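Local coordinates for 70 kDa protein (Xanthomonas sp., PDB 4B2N) that acts as a rubber oxygenase, a dioxygenase with two covalently bound c-type hemes that cleaves latex rubber processively, at residues 41-45 against 46-50; 255-258 against 259-262. All coordinates share one frame; numbering follows the deposited sequence.

In the fold
Two local contacts show how a chain turns within a few residues, once by polar means and once mainly by apolar ones. Interaction 1, residues 41-50, is partly buried in the loop between helices 27-32 and 88-104, where a salt bridge and a short 3-10 turn organise the backbone. Interaction 2, residues 255-262, is buried at the end of helix 253-261, where proline interrupts the helical bonding and packs closely on the leucine before it, and other leucines pack on a neighbouring helix. The two share no element; the centres of interactions 1 and 2 are about 32 Å apart. Each nevertheless comes close to residues that bind heme c #1: Arg294 and Lys297 beside interaction 1, Phe301 and Arg432 beside interaction 2.

Interaction 1. Residues 41-45 against 46-50; sequences LPVDP and RSLVK
Asp44 and Arg46 join in a side-on salt bridge at the start of a 3-10 turn. Arg46 NE gives a nearly straight bond to Asp44 OD1 (3.0 Å, 164°), and Asp44 OD1 receives it on its syn lone pair, the side of the other oxygen, while Arg46 NH2 reaches Asp44 OD2 at 2.9 Å from above the carboxylate plane. The two flat groups are 34° apart, so the fork is somewhat twisted. A bend in the arginine chain (chi3 -50°) brings the guanidinium edge back to the aspartate. Asp44 OD1 also accepts the backbone N of Arg46 at 3.2 Å, closing an Asx turn; two donors thus grip this one oxygen and tie the carboxylate to the turn. Arg46 NH1 makes weak hydrogen bonds with the carbonyls of Arg294 and Lys297, both heme-binding residues, which links the turn to the wall of that site.

The carbonyl of Asp44 is doubly held as well: Ser47 N lies 2.8 Å from Asp44 O, and Ser47 OG approaches Asp44 O in the carbonyl plane at a short 2.6 Å. Pro45 O receives Leu48 N at 2.9 Å, the next bond of the 3-10 turn. Between the two segments the apolar packing is limited to Val43 on Leu48. These side chains cross at about a right angle, with Val43 CG1 3.8 Å from Leu48 CD2.

Interaction 2. Residues 255-258 against 259-262; sequences ISLL and PALF
Leu258 and Pro259 form the tight spot of this contact near the end of helix 253-261: Leu258 CB is pressed to 3.3 Å from Pro259 CD, a closeness imposed by the peptide link between them. Having no N-H, the proline cannot bond back to the turn before, and Pro259 CD sits 3.5 Å from Ile255 O instead. The helix is kinked here.

Close apolar packing follows on the buried side, under helix 599-607. Leu257 CD2 lies 3.7 Å from Leu261 CD2, the two side chains meeting obliquely. With CG anti to the backbone N (chi1 175°), the Leu257 side chain swings its end toward the later residues. Trp600 and Ala604 pack on Leu257, Val603 and Tyr607 on Leu261. Looser is the touch of Leu258 CD2, 4.2 Å from Phe262 CD2, and the partly exposed Ser256 and Pro259 mark the solvent side.

Ala260 N also misses the residue four back and takes Leu257 O, three back, at 2.9 Å. The four-back bond returns with Phe262 N, 3.0 Å from Leu258 O and almost in line with the carbonyl (C=O...N 175°); Leu261 N joins Leu258 O at 3.2 Å from above the carbonyl plane. Arg474 hydrogen-bonds to Pro259 O. The chemistry implies a kinked, weakly bonded last part of the helix, consistent with the missing proline N-H, the shifted Ala260 N and the two donors on Leu258 O, while Leu257 and Leu261 meet the neighbouring helix through apolar contact.

Interaction 1. Residues 41-45 against 46-50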
loop_
_atom_site.group_PDB
_atom_site.type_symbol
_atom_site.label_atom_id
_atom_site.label_comp_id
_atom_site.label_asym_id
_atom_site.label_seq_id
_atom_site.Cartn_x
_atom_site.Cartn_y
_atom_site.Cartn_z
ATOM N N LEU A 41 9.778 -10.524 24.428
ATOM C CA LEU A 41 9.858 -9.702 23.219
ATOM C C LEU A 41 10.219 -8.234 23.547
ATOM O O LEU A 41 9.663 -7.637 24.473
ATOM C CB LEU A 41 8.513 -9.769 22.477
ATOM C CG LEU A 41 8.495 -9.455 20.966
ATOM C CD1 LEU A 41 9.374 -10.405 20.141
ATOM C CD2 LEU A 41 7.055 -9.487 20.483
ATOM N N PRO A 42 11.067 -7.590 22.739
ATOM C CA PRO A 42 11.264 -6.141 22.928
ATOM C C PRO A 42 9.949 -5.324 22.827
ATOM O O PRO A 42 9.021 -5.716 22.093
ATOM C CB PRO A 42 12.192 -5.750 21.776
ATOM C CG PRO A 42 12.841 -7.001 21.389
ATOM C CD PRO A 42 11.906 -8.128 21.667
ATOM N N VAL A 43 9.896 -4.166 23.503
ATOM C CA VAL A 43 8.760 -3.252 23.439
ATOM C C VAL A 43 8.642 -2.845 21.962
ATOM O O VAL A 43 9.648 -2.649 21.275
ATOM C CB VAL A 43 8.989 -1.999 24.353
ATOM C CG1 VAL A 43 8.061 -0.869 23.969
ATOM C CG2 VAL A 43 8.776 -2.336 25.848
ATOM N N ASP A 44 7.420 -2.736 21.464
ATOM C CA ASP A 44 7.199 -2.258 20.072
ATOM C C ASP A 44 7.096 -0.758 20.224
ATOM O O ASP A 44 6.157 -0.298 20.803
ATOM C CB ASP A 44 5.881 -2.829 19.565
ATOM C CG ASP A 44 5.386 -2.186 18.272
ATOM O OD1 ASP A 44 6.165 -1.396 17.658
ATOM O OD2 ASP A 44 4.167 -2.378 17.953
ATOM N N PRO A 45 8.090 0.013 19.746
ATOM C CA PRO A 45 8.018 1.427 20.054
ATOM C C PRO A 45 6.785 2.198 19.564
ATOM O O PRO A 45 6.447 3.264 20.144
ATOM C CB PRO A 45 9.303 1.995 19.449
ATOM C CG PRO A 45 10.245 0.793 19.472
ATOM C CD PRO A 45 9.328 -0.331 19.030
ATOM N N ARG A 46 6.172 1.728 18.459
ATOM C CA ARG A 46 4.902 2.278 18.002
ATOM C C ARG A 46 3.884 2.291 19.120
ATOM O O ARG A 46 3.044 3.172 19.140
ATOM C CB ARG A 46 4.364 1.400 16.851
ATOM C CG ARG A 46 5.372 1.383 15.709
ATOM C CD ARG A 46 4.928 0.482 14.581
ATOM N NE ARG A 46 4.552 -0.832 15.150
ATOM C CZ ARG A 46 3.764 -1.703 14.555
ATOM N NH1 ARG A 46 3.303 -1.436 13.342
ATOM N NH2 ARG A 46 3.382 -2.769 15.240
ATOM N N SER A 47 3.953 1.346 20.060
ATOM C CA SER A 47 2.896 1.196 21.039
ATOM C C SER A 47 3.141 2.238 22.147
ATOM O O SER A 47 2.254 2.482 22.960
ATOM C CB SER A 47 2.883 -0.220 21.637
ATOM O OG SER A 47 4.103 -0.392 22.372
ATOM N N LEU A 48 4.300 2.898 22.117
ATOM C CA LEU A 48 4.585 3.945 23.109
ATOM C C LEU A 48 3.930 5.261 22.720
ATOM O O LEU A 48 3.906 6.231 23.520
ATOM C CB LEU A 48 6.103 4.133 23.290
ATOM C CG LEU A 48 6.825 2.865 23.791
ATOM C CD1 LEU A 48 8.298 3.153 23.697
ATOM C CD2 LEU A 48 6.496 2.412 25.211
ATOM N N VAL A 49 3.436 5.350 21.486
ATOM C CA VAL A 49 2.949 6.654 20.972
ATOM C C VAL A 49 1.471 6.827 21.315
ATOM O O VAL A 49 0.577 6.563 20.518
ATOM C CB VAL A 49 3.245 6.831 19.476
ATOM C CG1 VAL A 49 2.811 8.189 18.983
ATOM C CG2 VAL A 49 4.748 6.565 19.210
ATOM N N LYS A 50 1.243 7.371 22.501
ATOM C CA LYS A 50 -0.066 7.437 23.107
ATOM C C LYS A 50 -0.130 8.875 23.688
ATOM O O LYS A 50 0.927 9.490 23.978
ATOM C CB LYS A 50 0.010 6.481 24.284
ATOM C CG LYS A 50 -1.001 5.388 24.279
ATOM C CD LYS A 50 -0.845 4.508 23.074
ATOM C CE LYS A 50 -2.046 3.560 23.024
ATOM N NZ LYS A 50 -2.263 2.964 24.383
#

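Interaction 2. Residues 255-258 against 259-262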
loop_
_atom_site.group_PDB
_atom_site.type_symbol
_atom_site.label_atom_id
_atom_site.label_comp_id
_atom_site.label_asym_id
_atom_site.label_seq_id
_atom_site.Cartn_x
_atom_site.Cartn_y
_atom_site.Cartn_z
ATOM N N ILE A 255 -12.187 -0.207 0.070
ATOM C CA ILE A 255 -12.749 0.160 1.348
ATOM C C ILE A 255 -14.143 0.764 1.161
ATOM O O ILE A 255 -15.028 0.481 1.943
ATOM C CB ILE A 255 -11.827 1.180 2.113
ATOM C CG1 ILE A 255 -10.471 0.549 2.387
ATOM C CG2 ILE A 255 -12.528 1.733 3.406
ATOM C CD1 ILE A 255 -10.502 -0.670 3.286
ATOM N N SER A 256 -14.297 1.661 0.179
ATOM C CA SER A 256 -15.583 2.287 -0.154
ATOM C C SER A 256 -16.521 1.286 -0.667
ATOM O O SER A 256 -17.720 1.442 -0.483
ATOM C CB SER A 256 -15.467 3.355 -1.287
ATOM O OG SER A 256 -14.560 4.376 -0.892
ATOM N N LEU A 257 -16.014 0.273 -1.359
ATOM C CA LEU A 257 -16.917 -0.777 -1.922
ATOM C C LEU A 257 -17.480 -1.782 -0.908
ATOM O O LEU A 257 -18.596 -2.276 -1.068
ATOM C CB LEU A 257 -16.244 -1.570 -3.083
ATOM C CG LEU A 257 -17.055 -2.744 -3.633
ATOM C CD1 LEU A 257 -18.218 -2.126 -4.418
ATOM C CD2 LEU A 257 -16.339 -3.733 -4.543
ATOM N N LEU A 258 -16.631 -2.218 0.032
ATOM C CA LEU A 258 -16.991 -3.145 1.122
ATOM C C LEU A 258 -18.472 -3.084 1.606
ATOM O O LEU A 258 -19.177 -4.134 1.586
ATOM C CB LEU A 258 -15.983 -2.968 2.323
ATOM C CG LEU A 258 -14.521 -3.390 2.052
ATOM C CD1 LEU A 258 -13.687 -3.110 3.262
ATOM C CD2 LEU A 258 -14.444 -4.886 1.698
ATOM N N PRO A 259 -18.961 -1.914 2.042
ATOM C CA PRO A 259 -20.334 -2.004 2.610
ATOM C C PRO A 259 -21.441 -2.225 1.605
ATOM O O PRO A 259 -22.554 -2.584 2.019
ATOM C CB PRO A 259 -20.519 -0.667 3.316
ATOM C CG PRO A 259 -19.519 0.260 2.691
ATOM C CD PRO A 259 -18.339 -0.611 2.361
ATOM N N ALA A 260 -21.137 -2.041 0.315
ATOM C CA ALA A 260 -22.091 -2.361 -0.750
ATOM C C ALA A 260 -22.355 -3.840 -0.873
ATOM O O ALA A 260 -23.451 -4.199 -1.171
ATOM C CB ALA A 260 -21.595 -1.853 -2.106
ATOM N N LEU A 261 -21.341 -4.691 -0.659
ATOM C CA LEU A 261 -21.430 -6.105 -0.998
ATOM C C LEU A 261 -21.606 -6.921 0.269
ATOM O O LEU A 261 -22.331 -7.911 0.251
ATOM C CB LEU A 261 -20.135 -6.550 -1.671
ATOM C CG LEU A 261 -20.035 -6.567 -3.222
ATOM C CD1 LEU A 261 -20.823 -5.452 -3.885
ATOM C CD2 LEU A 261 -18.545 -6.517 -3.649
ATOM N N PHE A 262 -21.004 -6.452 1.380
ATOM C CA PHE A 262 -20.798 -7.339 2.555
ATOM C C PHE A 262 -21.456 -6.756 3.756
ATOM O O PHE A 262 -21.378 -5.577 3.972
ATOM C CB PHE A 262 -19.302 -7.521 2.904
ATOM C CG PHE A 262 -18.514 -8.155 1.769
ATOM C CD1 PHE A 262 -18.678 -9.478 1.486
ATOM C CD2 PHE A 262 -17.690 -7.374 0.956
ATOM C CE1 PHE A 262 -17.996 -10.068 0.424
ATOM C CE2 PHE A 262 -17.026 -7.924 -0.155
ATOM C CZ PHE A 262 -17.151 -9.291 -0.395
#